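Local coordinates for protein O-phospho-L-seryl-tRNA:Cys-tRNA synthase (Methanocaldococcus jannaschii DSM 2661, PDB 5X6B) that probably converts phosphoserine attached to cysteine tRNA into cysteine, as a pyridoxal-phosphate enzyme of the SepSecS family, at residues A212-K217 with K242-A246; D143-H147 with L199-D203. All coordinates share one frame; numbering follows the deposited sequence.

Contact 1 (A212-K217 with K242-A246); sequences AKKVGK and KEVKA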
ATOM      1  N   ALA B 212      19.514  19.552 -14.326  1.00 60.54           N
ATOM      2  CA  ALA B 212      20.105  18.216 -14.382  1.00 67.37           C
ATOM      3  C   ALA B 212      20.865  17.941 -15.678  1.00 66.80           C
ATOM      4  O   ALA B 212      21.776  17.114 -15.699  1.00 71.66           O
ATOM      5  CB  ALA B 212      19.018  17.157 -14.185  1.00 46.64           C
ATOM      6  N   LYS B 213      20.486  18.624 -16.754  1.00 67.31           N
ATOM      7  CA  LYS B 213      21.075  18.359 -18.063  1.00 66.04           C
ATOM      8  C   LYS B 213      22.563  18.682 -18.076  1.00 78.95           C
ATOM      9  O   LYS B 213      23.351  17.998 -18.730  1.00 80.29           O
ATOM     10  CB  LYS B 213      20.360  19.159 -19.153  1.00 56.41           C
ATOM     11  CG  LYS B 213      20.779  18.769 -20.564  1.00 68.25           C
ATOM     12  CD  LYS B 213      19.915  19.445 -21.614  1.00 75.76           C
ATOM     13  CE  LYS B 213      20.247  18.941 -23.009  1.00 75.06           C
ATOM     14  NZ  LYS B 213      19.372  19.558 -24.044  1.00 87.07           N
ATOM     15  N   LYS B 214      22.942  19.725 -17.345  1.00 79.41           N
ATOM     16  CA  LYS B 214      24.331  20.163 -17.302  1.00 68.78           C
ATOM     17  C   LYS B 214      25.221  19.112 -16.648  1.00 77.84           C
ATOM     18  O   LYS B 214      26.288  18.788 -17.169  1.00 87.66           O
ATOM     19  CB  LYS B 214      24.449  21.501 -16.566  1.00 65.94           C
ATOM     20  CG  LYS B 214      24.532  22.714 -17.496  1.00 93.06           C
ATOM     21  CD  LYS B 214      25.448  22.454 -18.696  1.00104.15           C
ATOM     22  CE  LYS B 214      25.909  23.752 -19.353  1.00 85.37           C
ATOM     23  NZ  LYS B 214      26.521  23.499 -20.690  1.00 92.70           N
ATOM     24  N   VAL B 215      24.779  18.576 -15.515  1.00 69.17           N
ATOM     25  CA  VAL B 215      25.526  17.518 -14.844  1.00 67.60           C
ATOM     26  C   VAL B 215      25.508  16.262 -15.705  1.00 61.47           C
ATOM     27  O   VAL B 215      26.447  15.470 -15.693  1.00 73.92           O
ATOM     28  CB  VAL B 215      24.958  17.214 -13.446  1.00 61.44           C
ATOM     29  CG1 VAL B 215      25.816  16.190 -12.735  1.00 57.95           C
ATOM     30  CG2 VAL B 215      24.872  18.493 -12.622  1.00 55.21           C
ATOM     31  N   GLY B 216      24.436  16.096 -16.472  1.00 67.98           N
ATOM     32  CA  GLY B 216      24.337  14.993 -17.405  1.00 70.28           C
ATOM     33  C   GLY B 216      25.374  15.107 -18.505  1.00 74.40           C
ATOM     34  O   GLY B 216      25.998  14.116 -18.886  1.00 81.00           O
ATOM     35  N   LYS B 217      25.568  16.321 -19.011  1.00 76.64           N
ATOM     36  CA  LYS B 217      26.523  16.547 -20.094  1.00 78.62           C
ATOM     37  C   LYS B 217      27.968  16.412 -19.623  1.00 71.94           C
ATOM     38  O   LYS B 217      28.814  15.904 -20.357  1.00 69.00           O
ATOM     39  CB  LYS B 217      26.296  17.918 -20.733  1.00 64.24           C
ATOM     40  CG  LYS B 217      25.102  17.937 -21.668  1.00 68.58           C
ATOM     41  CD  LYS B 217      25.069  19.187 -22.533  1.00 76.64           C
ATOM     42  CE  LYS B 217      25.064  20.457 -21.693  1.00 84.01           C
ATOM     43  NZ  LYS B 217      24.961  21.687 -22.529  1.00 96.63           N
ATOM     44  N   LYS B 242      16.073  11.000 -20.337  1.00 57.84           N
ATOM     45  CA  LYS B 242      16.981  10.986 -21.479  1.00 56.51           C
ATOM     46  C   LYS B 242      17.471  12.383 -21.847  1.00 72.61           C
ATOM     47  O   LYS B 242      18.630  12.548 -22.230  1.00 72.49           O
ATOM     48  CB  LYS B 242      16.312  10.334 -22.689  1.00 62.57           C
ATOM     49  CG  LYS B 242      16.084   8.842 -22.527  1.00 71.13           C
ATOM     50  CD  LYS B 242      15.375   8.245 -23.734  1.00 73.44           C
ATOM     51  CE  LYS B 242      15.059   6.776 -23.503  1.00 79.85           C
ATOM     52  NZ  LYS B 242      16.296   5.969 -23.314  1.00 88.21           N
ATOM     53  N   GLU B 243      16.602  13.386 -21.733  1.00 67.58           N
ATOM     54  CA  GLU B 243      16.993  14.748 -22.089  1.00 73.19           C
ATOM     55  C   GLU B 243      18.051  15.276 -21.124  1.00 76.91           C
ATOM     56  O   GLU B 243      18.973  15.988 -21.533  1.00 84.23           O
ATOM     57  CB  GLU B 243      15.786  15.690 -22.119  1.00 64.72           C
ATOM     58  CG  GLU B 243      16.176  17.158 -22.257  1.00 91.66           C
ATOM     59  CD  GLU B 243      15.061  18.023 -22.808  1.00131.50           C
ATOM     60  OE1 GLU B 243      13.890  17.594 -22.760  1.00130.22           O
ATOM     61  OE2 GLU B 243      15.363  19.138 -23.291  1.00142.96           O
ATOM     62  N   VAL B 244      17.929  14.917 -19.849  1.00 63.18           N
ATOM     63  CA  VAL B 244      18.954  15.272 -18.874  1.00 71.04           C
ATOM     64  C   VAL B 244      20.079  14.241 -18.908  1.00 68.30           C
ATOM     65  O   VAL B 244      20.994  14.280 -18.083  1.00 65.52           O
ATOM     66  CB  VAL B 244      18.385  15.376 -17.448  1.00 64.98           C
ATOM     67  CG1 VAL B 244      17.286  16.422 -17.397  1.00 56.27           C
ATOM     68  CG2 VAL B 244      17.870  14.030 -16.977  1.00 69.18           C
ATOM     69  N   LYS B 245      19.994  13.328 -19.874  1.00 71.14           N
ATOM     70  CA  LYS B 245      21.011  12.303 -20.108  1.00 80.61           C
ATOM     71  C   LYS B 245      21.323  11.506 -18.848  1.00 80.60           C
ATOM     72  O   LYS B 245      22.467  11.121 -18.607  1.00 70.82           O
ATOM     73  CB  LYS B 245      22.286  12.941 -20.672  1.00 68.47           C
ATOM     74  CG  LYS B 245      22.141  13.394 -22.121  1.00 80.08           C
ATOM     75  CD  LYS B 245      23.221  14.386 -22.534  1.00 79.28           C
ATOM     76  CE  LYS B 245      23.159  14.669 -24.032  1.00 54.20           C
ATOM     77  NZ  LYS B 245      22.561  13.535 -24.799  1.00 71.56           N
ATOM     78  N   ALA B 246      20.293  11.260 -18.046  1.00 78.93           N
ATOM     79  CA  ALA B 246      20.453  10.479 -16.829  1.00 75.35           C
ATOM     80  C   ALA B 246      20.567   8.995 -17.158  1.00 62.53           C
ATOM     81  O   ALA B 246      19.872   8.483 -18.041  1.00 58.61           O
ATOM     82  CB  ALA B 246      19.292  10.730 -15.879  1.00 64.78           C
TER
HETATM   83  O   HOH W   1      25.326  11.883 -18.313  1.00 63.72           O

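Contact 2 (D143-H147 with L199-D203); sequences DKNAH and LTHVD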
ATOM      1  N   ASP B 143      26.336  16.403  -4.881  1.00 61.34           N
ATOM      2  CA  ASP B 143      26.230  17.787  -4.418  1.00 65.31           C
ATOM      3  C   ASP B 143      26.262  17.863  -2.894  1.00 42.61           C
ATOM      4  O   ASP B 143      25.995  16.883  -2.213  1.00 52.22           O
ATOM      5  CB  ASP B 143      24.949  18.443  -4.949  1.00 65.78           C
ATOM      6  CG  ASP B 143      23.690  17.699  -4.534  1.00 59.06           C
ATOM      7  OD1 ASP B 143      23.744  16.463  -4.370  1.00 81.38           O
ATOM      8  OD2 ASP B 143      22.643  18.353  -4.361  1.00 88.50           O
ATOM      9  N   LYS B 144      26.578  19.036  -2.362  1.00 53.37           N
ATOM     10  CA  LYS B 144      26.664  19.219  -0.917  1.00 60.22           C
ATOM     11  C   LYS B 144      25.289  19.292  -0.261  1.00 67.90           C
ATOM     12  O   LYS B 144      25.174  19.234   0.963  1.00 78.85           O
ATOM     13  CB  LYS B 144      27.471  20.479  -0.589  1.00 66.77           C
ATOM     14  CG  LYS B 144      28.687  20.206   0.275  1.00 76.51           C
ATOM     15  CD  LYS B 144      29.447  21.474   0.629  1.00 86.24           C
ATOM     16  CE  LYS B 144      30.850  21.439   0.030  1.00 93.20           C
ATOM     17  NZ  LYS B 144      31.763  22.461   0.619  1.00 84.31           N
ATOM     18  N   ASN B 145      24.248  19.415  -1.081  1.00 70.32           N
ATOM     19  CA  ASN B 145      22.876  19.458  -0.583  1.00 71.90           C
ATOM     20  C   ASN B 145      22.231  18.080  -0.535  1.00 73.60           C
ATOM     21  O   ASN B 145      21.028  17.957  -0.290  1.00 67.51           O
ATOM     22  CB  ASN B 145      22.013  20.376  -1.449  1.00 71.88           C
ATOM     23  CG  ASN B 145      22.115  21.825  -1.050  1.00 65.47           C
ATOM     24  OD1 ASN B 145      22.666  22.160   0.001  1.00 58.56           O
ATOM     25  ND2 ASN B 145      21.552  22.700  -1.878  1.00 53.95           N
ATOM     26  N   ALA B 146      23.029  17.048  -0.776  1.00 81.93           N
ATOM     27  CA  ALA B 146      22.504  15.695  -0.907  1.00 74.36           C
ATOM     28  C   ALA B 146      21.848  15.196   0.377  1.00 67.24           C
ATOM     29  O   ALA B 146      22.274  15.532   1.488  1.00 59.98           O
ATOM     30  CB  ALA B 146      23.609  14.742  -1.341  1.00 57.51           C
ATOM     31  N   HIS B 147      20.798  14.401   0.202  1.00 52.66           N
ATOM     32  CA  HIS B 147      20.077  13.786   1.308  1.00 57.42           C
ATOM     33  C   HIS B 147      20.973  12.788   2.029  1.00 60.59           C
ATOM     34  O   HIS B 147      21.770  12.097   1.390  1.00 62.84           O
ATOM     35  CB  HIS B 147      18.813  13.098   0.794  1.00 61.58           C
ATOM     36  CG  HIS B 147      17.835  12.741   1.868  1.00 67.55           C
ATOM     37  ND1 HIS B 147      17.699  11.464   2.357  1.00 60.58           N
ATOM     38  CD2 HIS B 147      16.941  13.503   2.550  1.00 71.67           C
ATOM     39  CE1 HIS B 147      16.764  11.448   3.293  1.00 67.64           C
ATOM     40  NE2 HIS B 147      16.293  12.674   3.428  1.00 62.23           N
ATOM     41  N   LEU B 199      23.256  13.562  -8.508  1.00 64.79           N
ATOM     42  CA  LEU B 199      22.695  14.899  -8.335  1.00 69.69           C
ATOM     43  C   LEU B 199      21.334  14.855  -7.642  1.00 64.80           C
ATOM     44  O   LEU B 199      20.382  14.262  -8.153  1.00 54.19           O
ATOM     45  CB  LEU B 199      22.564  15.614  -9.683  1.00 64.87           C
ATOM     46  CG  LEU B 199      21.867  16.980  -9.637  1.00 58.26           C
ATOM     47  CD1 LEU B 199      22.631  17.961  -8.753  1.00 52.51           C
ATOM     48  CD2 LEU B 199      21.679  17.543 -11.038  1.00 49.32           C
ATOM     49  N   THR B 200      21.254  15.474  -6.469  1.00 58.18           N
ATOM     50  CA  THR B 200      19.984  15.631  -5.782  1.00 55.18           C
ATOM     51  C   THR B 200      19.155  16.659  -6.541  1.00 59.56           C
ATOM     52  O   THR B 200      19.396  17.863  -6.421  1.00 61.17           O
ATOM     53  CB  THR B 200      20.176  16.080  -4.326  1.00 59.56           C
ATOM     54  OG1 THR B 200      21.017  15.142  -3.649  1.00 71.85           O
ATOM     55  CG2 THR B 200      18.843  16.145  -3.613  1.00 57.33           C
ATOM     56  N   HIS B 201      18.192  16.181  -7.326  1.00 55.83           N
ATOM     57  CA  HIS B 201      17.445  17.039  -8.251  1.00 59.50           C
ATOM     58  C   HIS B 201      16.760  18.202  -7.540  1.00 62.46           C
ATOM     59  O   HIS B 201      16.782  19.334  -8.023  1.00 62.25           O
ATOM     60  CB  HIS B 201      16.411  16.222  -9.017  1.00 52.93           C
ATOM     61  CG  HIS B 201      15.946  16.874 -10.277  1.00 55.74           C
ATOM     62  ND1 HIS B 201      14.959  16.335 -11.074  1.00 59.38           N
ATOM     63  CD2 HIS B 201      16.334  18.020 -10.884  1.00 60.54           C
ATOM     64  CE1 HIS B 201      14.757  17.123 -12.116  1.00 58.22           C
ATOM     65  NE2 HIS B 201      15.581  18.152 -12.025  1.00 73.90           N
ATOM     66  N   VAL B 202      16.145  17.907  -6.400  1.00 54.91           N
ATOM     67  CA  VAL B 202      15.703  18.930  -5.462  1.00 53.13           C
ATOM     68  C   VAL B 202      16.127  18.495  -4.061  1.00 56.74           C
ATOM     69  O   VAL B 202      15.735  17.426  -3.590  1.00 52.71           O
ATOM     70  CB  VAL B 202      14.167  19.164  -5.517  1.00 52.56           C
ATOM     71  CG1 VAL B 202      13.687  19.902  -4.277  1.00 44.14           C
ATOM     72  CG2 VAL B 202      13.784  19.942  -6.760  1.00 56.17           C
ATOM     73  N   ASP B 203      16.951  19.306  -3.405  1.00 44.38           N
ATOM     74  CA  ASP B 203      17.375  18.985  -2.049  1.00 56.59           C
ATOM     75  C   ASP B 203      16.214  19.129  -1.081  1.00 51.34           C
ATOM     76  O   ASP B 203      15.249  19.841  -1.361  1.00 51.88           O
ATOM     77  CB  ASP B 203      18.528  19.875  -1.593  1.00 42.87           C
ATOM     78  CG  ASP B 203      18.174  21.343  -1.627  1.00 59.67           C
ATOM     79  OD1 ASP B 203      17.724  21.830  -2.692  1.00 46.04           O
ATOM     80  OD2 ASP B 203      18.309  21.997  -0.572  1.00 60.01           O
TER

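Contact 1 (A212-K217 with K242-A246)
The beta-alpha-beta connection from strand 194-200 to strand 226-229 runs through helix 212-221, whose early residues Ala212, Lys213 and Gly216 lie against Val244 and its neighbours in the loop leading to strand 248-252. No hydrogen bond joins the two segments directly, and the 307 Å² buried between them rests on backbone approach and aliphatic contact. Lys213 CA comes within 3.8 Å of Val244 CA, the nearest CA pair. One turn further along the helix, Gly216 has no side chain to keep the loop at a distance, and its CA-H is directed at Val244 O, with CA to O 3.5 Å and 158° at the hydrogen.

Val244 is the apolar element of the loop. Its CG1 meets Ala212 CB at 3.7 Å, a position reached because CG1 stands anti to the carbonyl carbon (chi1 -59°). Both side chains also touch Leu228, so the pair continues the layer between helix and sheet in what is recognisably the large domain of a fold-type I pyridoxal-phosphate enzyme. The type I turn from Lys242 to Lys245 shapes the loop here, and Asn240 OD1 accepts a hydrogen bond from Glu243 N.

Toward solvent, lysine methylenes do the touching. The extended Lys213 chain passes over the Glu243 carbonyl, with CG 3.5 Å from Glu243 O, and its ammonium ends beside the carboxylate. Lys213 NZ and Glu243 OE2 are 4.1 Å apart, beyond salt-bridge range, so any attraction is probably modest. Lys217 CG and Lys245 CD meet at 4.1 Å where their chains cross, and past that crossing the two chains diverge.

Contact 2 (D143-H147 with L199-D203)
Polar contact is concentrated on Asp143 and Thr200. Asp143 OD1 accepts from Thr200 OG1 at 3.1 Å through its syn lone pair, on the side of the other oxygen, and Thr200 N adds a weak bond of 3.4 Å to Asp143 OD1, with 161° at the hydrogen. One oxygen thus accepts from both the hydroxyl and the backbone of a single buried residue. The first torsion of Asp143 (chi1 58°) turns the carboxylate toward Thr200.

Strands 139-143 and 194-200 are parallel neighbours in the seven-stranded sheet, of order 1-7-6-5-4-2-3, that marks the fold-type I large domain. The contact is made where both strands end, beside the type I turn Asp143 to Ala146.

A planar stack forms the second group: the Asn145 amide and the Asp203 carboxylate lie 15° apart, with Asn145 ND2 3.6 Å from Asp203 CG. No hydrogen bond joins them; the amide bonds to Tyr166 OH and Tyr173 O, the carboxylate to Asn208 N and Tyr206 N.

Van der Waals contacts include Asn145 CB with Asp203 CB at 3.5 Å and Ala146 CA with Thr200 OG1 at 3.2 Å.

Both segments of contact 2 precede those of contact 1 in sequence, and the centres are 15 Å apart. Strand 194-200, which supplies Leu199 to contact 2, leads on to helix 212-221 of contact 1, and the two contacts touch: Val215 CG2 lies 3.7 Å from Leu199 CD2, and Ala212 CB lies 4.2 Å from NE2 of His201, in the loop after the strand. Contact 1 joins the helix to the 242-246 loop, and Ala212 and Val215 pack the same helix on the sheet. Contact 2 joins segments where strands 139-143 and 194-200 end, the region that in fold-type I enzymes surrounds the cofactor. Lys255, which carries the pyridoxal-phosphate, lies beyond strand 248-252, into which the 242-246 loop leads.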